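Local coordinates for protein alpha,alpha-trehalose-phosphate synthase (UDP-forming) (Burkholderia vietnamiensis, PDB 5TVG) that belongs to glycosyltransferase family 20, folds into the two Rossmann-like domains of the GT-B fold and binds uridine-5'-diphosphate in the cleft between them, at residues Tyr350-Asn353 with Leu354-Phe358; Asn448-Ser451 with Val452-Thr456; Asp455-Val458 with Ala459-Ser463. All blocks are in the same frame, centred on the assembly; numbering follows the deposited sequence.

Contact 1: Tyr350-Asn353 with Leu354-Phe358; sequences YERN and LLMAF. With UDP (uridine-5'-diphosphate), chain I.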
# COMPACT_ATOMS: atom_id res chain seq x y z
N TYR A 350 4.77 29.42 7.75
CA TYR A 350 5.34 30.76 7.70
C TYR A 350 4.36 31.77 8.25
O TYR A 350 3.14 31.60 8.15
CB TYR A 350 5.77 31.19 6.26
CG TYR A 350 6.99 30.46 5.72
CD1 TYR A 350 6.89 29.17 5.22
CD2 TYR A 350 8.25 31.05 5.78
CE1 TYR A 350 8.03 28.49 4.73
CE2 TYR A 350 9.39 30.37 5.33
CZ TYR A 350 9.28 29.09 4.80
OH TYR A 350 10.41 28.43 4.35
N GLU A 351 4.92 32.83 8.82
CA GLU A 351 4.15 33.98 9.25
C GLU A 351 3.33 34.51 8.07
O GLU A 351 3.85 34.66 6.96
CB GLU A 351 5.12 35.04 9.76
CG GLU A 351 4.53 36.18 10.58
CD GLU A 351 5.52 37.33 10.72
OE1 GLU A 351 6.74 37.09 10.54
OE2 GLU A 351 5.06 38.47 10.97
N ARG A 352 2.05 34.79 8.32
CA ARG A 352 1.12 35.14 7.25
C ARG A 352 1.59 36.35 6.44
O ARG A 352 1.43 36.40 5.22
CB ARG A 352 -0.27 35.39 7.83
CG ARG A 352 -1.39 35.31 6.84
CD ARG A 352 -2.76 35.12 7.48
NE ARG A 352 -3.79 35.64 6.58
CZ ARG A 352 -4.15 36.92 6.56
NH1 ARG A 352 -3.56 37.75 7.41
NH2 ARG A 352 -5.09 37.36 5.72
N ASN A 353 2.21 37.33 7.10
CA ASN A 353 2.73 38.47 6.35
C ASN A 353 3.87 38.07 5.41
O ASN A 353 4.01 38.68 4.33
CB ASN A 353 3.18 39.56 7.30
CG ASN A 353 2.02 40.20 8.02
OD1 ASN A 353 2.18 40.73 9.11
ND2 ASN A 353 0.82 40.11 7.43
N LEU A 354 4.70 37.10 5.80
CA LEU A 354 5.71 36.59 4.86
C LEU A 354 5.03 35.99 3.63
O LEU A 354 5.48 36.21 2.49
CB LEU A 354 6.61 35.54 5.53
CG LEU A 354 7.69 36.07 6.48
CD1 LEU A 354 8.41 34.95 7.21
CD2 LEU A 354 8.70 36.89 5.68
N LEU A 355 3.94 35.26 3.83
CA LEU A 355 3.23 34.67 2.70
C LEU A 355 2.83 35.74 1.68
O LEU A 355 2.90 35.51 0.46
CB LEU A 355 2.01 33.89 3.20
CG LEU A 355 2.26 32.65 4.06
CD1 LEU A 355 0.97 31.95 4.33
CD2 LEU A 355 3.23 31.69 3.36
N MET A 356 2.39 36.91 2.16
CA MET A 356 2.00 37.99 1.25
C MET A 356 3.17 38.49 0.42
O MET A 356 3.03 38.76 -0.78
CB MET A 356 1.36 39.14 2.04
CG MET A 356 0.25 38.64 3.00
SD MET A 356 -1.01 37.65 2.15
CE MET A 356 -1.72 36.73 3.49
N ALA A 357 4.35 38.62 1.03
CA ALA A 357 5.51 39.01 0.24
C ALA A 357 5.89 37.93 -0.79
O ALA A 357 6.42 38.27 -1.86
CB ALA A 357 6.70 39.34 1.15
N PHE A 358 5.67 36.64 -0.49
CA PHE A 358 5.91 35.57 -1.47
C PHE A 358 4.94 35.68 -2.66
O PHE A 358 5.36 35.56 -3.81
CB PHE A 358 5.76 34.17 -0.84
CG PHE A 358 6.72 33.90 0.29
CD1 PHE A 358 7.94 34.54 0.38
CD2 PHE A 358 6.37 32.98 1.28
CE1 PHE A 358 8.81 34.28 1.43
CE2 PHE A 358 7.22 32.72 2.35
CZ PHE A 358 8.46 33.37 2.43
N1 UDP I . -2.26 30.41 6.17
C2 UDP I . -1.20 30.94 6.88
N3 UDP I . -0.06 30.17 6.91
C4 UDP I . 0.12 28.94 6.31
C5 UDP I . -1.03 28.44 5.59
C6 UDP I . -2.16 29.18 5.55
O2 UDP I . -1.24 32.03 7.43
O4 UDP I . 1.21 28.35 6.44
C1' UDP I . -3.50 31.21 6.12
C2' UDP I . -3.83 31.89 4.79
O2' UDP I . -3.24 33.17 4.79
C3' UDP I . -5.34 32.02 4.89
C4' UDP I . -5.74 30.75 5.63
O4' UDP I . -4.59 30.37 6.41
O3' UDP I . -5.80 33.21 5.54
C5' UDP I . -6.05 29.62 4.69
O5' UDP I . -7.46 29.69 4.54
PA UDP I . -8.17 29.24 3.22
O1A UDP I . -9.53 29.83 3.26
O2A UDP I . -7.31 29.54 2.00
O3A UDP I . -8.26 27.65 3.35
PB UDP I . -8.42 26.81 4.69
O1B UDP I . -9.34 27.66 5.56
O2B UDP I . -9.29 25.63 4.28
O3B UDP I . -7.10 26.44 5.28

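Contact 2: Asn448-Ser451 with Val452-Thr456; sequences NDLS and VWRDT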
# COMPACT_ATOMS: atom_id res chain seq x y z
N ASN A 448 -16.43 43.65 -1.72
CA ASN A 448 -16.90 42.65 -0.76
C ASN A 448 -15.77 42.33 0.22
O ASN A 448 -15.35 41.18 0.36
CB ASN A 448 -17.38 41.32 -1.39
CG ASN A 448 -17.79 40.29 -0.29
OD1 ASN A 448 -18.38 40.67 0.78
ND2 ASN A 448 -17.40 39.01 -0.49
N ASP A 449 -15.28 43.33 0.93
CA ASP A 449 -14.18 43.06 1.82
C ASP A 449 -14.73 42.40 3.08
O ASP A 449 -15.93 42.17 3.21
CB ASP A 449 -13.37 44.33 2.03
CG ASP A 449 -14.03 45.31 2.99
OD1 ASP A 449 -15.08 45.00 3.58
OD2 ASP A 449 -13.51 46.44 3.08
N LEU A 450 -13.83 42.04 4.01
CA LEU A 450 -14.23 41.27 5.20
C LEU A 450 -15.28 42.02 6.06
O LEU A 450 -16.07 41.37 6.74
CB LEU A 450 -12.98 40.90 5.99
CG LEU A 450 -13.03 40.06 7.28
CD1 LEU A 450 -13.74 38.71 7.07
CD2 LEU A 450 -11.60 39.84 7.79
N SER A 451 -15.31 43.36 6.00
CA SER A 451 -16.29 44.13 6.77
C SER A 451 -17.72 43.81 6.37
O SER A 451 -18.62 43.82 7.21
CB SER A 451 -16.03 45.63 6.61
OG SER A 451 -14.98 46.02 7.47
N VAL A 452 -17.96 43.57 5.07
CA VAL A 452 -19.31 43.28 4.58
C VAL A 452 -19.81 41.98 5.19
O VAL A 452 -20.97 41.86 5.60
CB VAL A 452 -19.32 43.24 3.03
CG1 VAL A 452 -20.70 42.86 2.46
CG2 VAL A 452 -18.90 44.60 2.45
N TRP A 453 -18.96 40.96 5.23
CA TRP A 453 -19.34 39.71 5.87
C TRP A 453 -19.75 39.93 7.33
O TRP A 453 -20.80 39.46 7.78
CB TRP A 453 -18.19 38.71 5.76
CG TRP A 453 -18.40 37.43 6.43
CD1 TRP A 453 -19.18 36.40 6.00
CD2 TRP A 453 -17.81 37.00 7.67
NE1 TRP A 453 -19.11 35.34 6.89
CE2 TRP A 453 -18.26 35.68 7.92
CE3 TRP A 453 -16.92 37.59 8.59
CZ2 TRP A 453 -17.87 34.95 9.05
CZ3 TRP A 453 -16.54 36.86 9.72
CH2 TRP A 453 -17.02 35.56 9.94
N ARG A 454 -18.91 40.63 8.08
CA ARG A 454 -19.19 40.83 9.50
C ARG A 454 -20.39 41.75 9.71
O ARG A 454 -21.30 41.42 10.49
CB ARG A 454 -17.94 41.36 10.19
CG ARG A 454 -18.17 41.83 11.60
CD ARG A 454 -16.86 42.26 12.20
NE ARG A 454 -16.36 43.49 11.61
CZ ARG A 454 -15.28 43.59 10.85
NH1 ARG A 454 -14.54 42.52 10.55
NH2 ARG A 454 -14.93 44.78 10.38
N ASP A 455 -20.41 42.92 9.06
CA ASP A 455 -21.48 43.89 9.33
C ASP A 455 -22.82 43.33 8.88
O ASP A 455 -23.82 43.47 9.58
CB ASP A 455 -21.19 45.23 8.65
CG ASP A 455 -19.96 45.93 9.22
OD1 ASP A 455 -19.56 45.61 10.36
OD2 ASP A 455 -19.39 46.83 8.57
N THR A 456 -22.84 42.62 7.75
CA THR A 456 -24.07 42.03 7.25
C THR A 456 -24.57 40.90 8.15
O THR A 456 -25.77 40.76 8.35
CB THR A 456 -23.85 41.51 5.81
OG1 THR A 456 -23.63 42.62 4.92
CG2 THR A 456 -25.01 40.65 5.34
O HOH W 1 -16.90 39.83 3.11
O HOH W 2 -17.13 48.25 9.07

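Contact 3: Asp455-Val458 with Ala459-Ser463; sequences DTFV and ADLRS. With GOL (glycerol), chain M.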
# COMPACT_ATOMS: atom_id res chain seq x y z
N ASP A 455 -20.41 42.92 9.06
CA ASP A 455 -21.48 43.89 9.33
C ASP A 455 -22.82 43.33 8.88
O ASP A 455 -23.82 43.47 9.58
CB ASP A 455 -21.19 45.23 8.65
CG ASP A 455 -19.96 45.93 9.22
OD1 ASP A 455 -19.56 45.61 10.36
OD2 ASP A 455 -19.39 46.83 8.57
N THR A 456 -22.84 42.62 7.75
CA THR A 456 -24.07 42.03 7.25
C THR A 456 -24.57 40.90 8.15
O THR A 456 -25.77 40.76 8.35
CB THR A 456 -23.85 41.51 5.81
OG1 THR A 456 -23.63 42.62 4.92
CG2 THR A 456 -25.01 40.65 5.34
N PHE A 457 -23.67 40.02 8.61
CA PHE A 457 -24.16 38.97 9.49
C PHE A 457 -24.61 39.55 10.83
O PHE A 457 -25.63 39.13 11.39
CB PHE A 457 -23.09 37.88 9.71
CG PHE A 457 -23.69 36.57 10.15
CD1 PHE A 457 -24.09 36.39 11.49
CD2 PHE A 457 -23.93 35.55 9.22
CE1 PHE A 457 -24.70 35.21 11.90
CE2 PHE A 457 -24.55 34.37 9.61
CZ PHE A 457 -24.92 34.19 10.97
N VAL A 458 -23.86 40.49 11.38
CA VAL A 458 -24.25 41.08 12.65
C VAL A 458 -25.60 41.81 12.51
O VAL A 458 -26.48 41.67 13.36
CB VAL A 458 -23.14 42.01 13.18
CG1 VAL A 458 -23.67 42.88 14.34
CG2 VAL A 458 -21.92 41.20 13.56
N ALA A 459 -25.79 42.52 11.38
CA ALA A 459 -27.05 43.23 11.14
C ALA A 459 -28.23 42.28 11.12
O ALA A 459 -29.28 42.57 11.72
CB ALA A 459 -26.99 44.02 9.83
N ASP A 460 -28.07 41.12 10.47
CA ASP A 460 -29.11 40.11 10.49
C ASP A 460 -29.36 39.57 11.90
O ASP A 460 -30.50 39.30 12.28
CB ASP A 460 -28.74 38.98 9.54
CG ASP A 460 -28.94 39.36 8.06
OD1 ASP A 460 -29.55 40.41 7.79
OD2 ASP A 460 -28.44 38.63 7.19
N LEU A 461 -28.29 39.44 12.70
CA LEU A 461 -28.43 38.95 14.06
C LEU A 461 -29.21 39.95 14.93
O LEU A 461 -30.07 39.55 15.73
CB LEU A 461 -27.01 38.67 14.58
CG LEU A 461 -26.55 37.40 15.29
CD1 LEU A 461 -27.21 36.15 14.79
CD2 LEU A 461 -25.08 37.29 14.91
N ARG A 462 -28.96 41.24 14.74
CA ARG A 462 -29.67 42.33 15.42
C ARG A 462 -31.13 42.49 15.01
O ARG A 462 -31.84 43.26 15.66
CB ARG A 462 -28.96 43.65 15.19
CG ARG A 462 -27.71 43.77 16.00
CD ARG A 462 -26.89 44.94 15.58
NE ARG A 462 -25.69 45.04 16.38
CZ ARG A 462 -24.59 45.68 16.00
NH1 ARG A 462 -24.55 46.28 14.83
NH2 ARG A 462 -23.53 45.71 16.79
N SER A 463 -31.60 41.82 13.96
CA SER A 463 -32.94 42.13 13.45
C SER A 463 -33.78 40.96 12.99
O SER A 463 -35.01 41.08 12.98
CB SER A 463 -32.81 43.09 12.27
OG SER A 463 -32.11 42.38 11.21
C1 GOL M . -21.57 47.60 12.71
O1 GOL M . -21.90 46.29 12.32
C2 GOL M . -22.86 48.38 12.98
O2 GOL M . -22.99 48.68 14.35
C3 GOL M . -22.91 49.65 12.14
O3 GOL M . -24.22 50.16 12.15

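Contact 1: Tyr350-Asn353 with Leu354-Phe358
Phe358 drives the edge of its ring into one face of Tyr350, a T-shaped pair with centroids 5.5 Å apart and planes at 82°. The CE2 corner does the touching, coming down near the rim of the tyrosine ring at CD2. Leu354 CD1 meets the edge of the same ring, and Leu355 CD2 lies 3.9 Å from Tyr350 CB, so three side chains of the helix meet Tyr350, two residues before it begins. Ile306 of the neighbouring strand and Leu338 of the second subunit also pack on Tyr350 and Phe358. The other methyl of Leu355, CD1, lies over one face of the uracil, 3.3 Å from UDP N3. Glu351 is the N-cap residue; its carbonyl accepts from Leu355 N at 3.2 Å and, weakly, from Leu354 N. Arg352 holds CG anti to its N (chi1 -161°) and runs extended to NE, which carries its head away from the helix to the ribose. There NE makes two weak bonds, to UDP O2' at 3.1 Å and to UDP O3' at 3.3 Å. Met356, bent at chi2, lays CE over the rim of one guanidinium face, while a salt bridge to Glu380 and a bond to Ser28 O fix the terminal nitrogens. A helix start that supplies both an apolar wall for the base and a donor for the ribose fits the nucleotide site in the C-terminal domain of GT-B proteins.

Contact 2: Asn448-Ser451 with Val452-Thr456
Leu450 O receives Arg454 N at 3.2 Å and Ser451 O receives Asp455 N at 2.7 Å, both nearly straight, while Val452 N bonds to Asp449 O, at the start of helix 450-461. Asp449 occupies the N-cap position. Its CG is tucked between the backbone N and the carbonyl carbon (chi1 76°), which brings OD1 forward to Ser451 N for a weak capping bond of 2.9 Å. One residue earlier, Asn448 crosses Val452 obliquely and sets OD1 3.5 Å from Val452 CB, against the side of the valine. A water lies between Asn448 OD1, Asp449 O and Trp453 N; it is 2.9 Å from Asn448 OD1 and accepts weakly from Trp453 N, while its short approach to Asp449 O is doubtful. The amide of Asn448 is held on its other end, where ND2 donates to Glu404 and Pro234 O. On the buried side Leu450 and Trp453 run alongside each other in one direction, with Leu450 CD1 3.7 Å from Trp453 CE3; Phe162 makes an edge-to-face pair with the indole, and Trp137 also meets it. Arg454 bends at chi3 (70°) and brings one face of its guanidinium over Ser451 CA, with NH2 3.2 Å from Ser451 OG. Gly35 O and Tyr238 OH accept from the guanidinium. Asp455 OD2 takes a 2.7 Å bond from a second water, which also touches Ser451 OG weakly. The whole is a side-chain-capped helix N-terminus, here opening a helix near the C-terminus, of the kind that in GT-B proteins crosses back to pack on the N-terminal domain.

Contact 3: Asp455-Val458 with Ala459-Ser463
Phe457 O accepts from Leu461 N at 3.0 Å and Val458 O from Arg462 N at 2.9 Å; with Asp455 O to Ala459 N and Thr456 O to Asp460 N they satisfy four successive carbonyls of helix 450-461. Toward the end of the helix a side chain joins in. Ser463 OG, with chi1 at 64°, folds back and donates to Ala459 O at 2.9 Å, and Ser463 N bonds to Asp460 O. Thr456 OG1 gives its proton weakly to Val452 O, one turn back. Asp460 has its carboxylate beside the helix, where OD2 accepts from Tyr233 OH.

Arg462 is extended from CG to NE and crosses Val458, whose CG1 sits over the centre of one guanidinium face, 3.4 Å from Arg462 CZ. The methyl covers that face, while the edge turns to polar company: NH1 makes a weak bond of 2.9 Å to O2 of a glycerol that probably came from the crystallisation liquor. The same glycerol gives O1 to Asp455 OD1 at 3.1 Å and is also bonded to Gln42, bridging two charged groups whose own atoms do not meet. On the buried side Leu461 CD2 comes to the edge of the Phe457 ring, in its plane and 3.7 Å from Phe457 CD1. Trp137 of strand 135-139 stacks on that ring. Ile191 of strand 191-194 touches Phe457, Asp460 and Leu461, and Leu135 touches Leu461, whereas Ala39 and Thr43 of helix 31-43 meet Val458 and Arg462; the last turns of helix 450-461 thus lie against both sheet and helix of the N-terminal domain.

In the fold
Contacts 2 and 3 are successive turns of one helix, 450-461, with centres about 10 Å apart; they share Asp455 and Thr456, and the helix continues without a break from one into the other. Trp137 meets a ring in each, so one strand residue spans both. Contact 1 lies in the C-terminal domain, on helix 352-361 beside the six-stranded parallel sheet, and holds Tyr350, Arg352 and Leu355 of the UDP pocket. Its centre is about 23 Å from that of contact 2 and 32 Å from that of contact 3. Of those two, contact 2 is nearer the nucleotide, the Leu450 side chain lying about 9 Å from UDP at the nearest atoms, whereas contact 1 touches it.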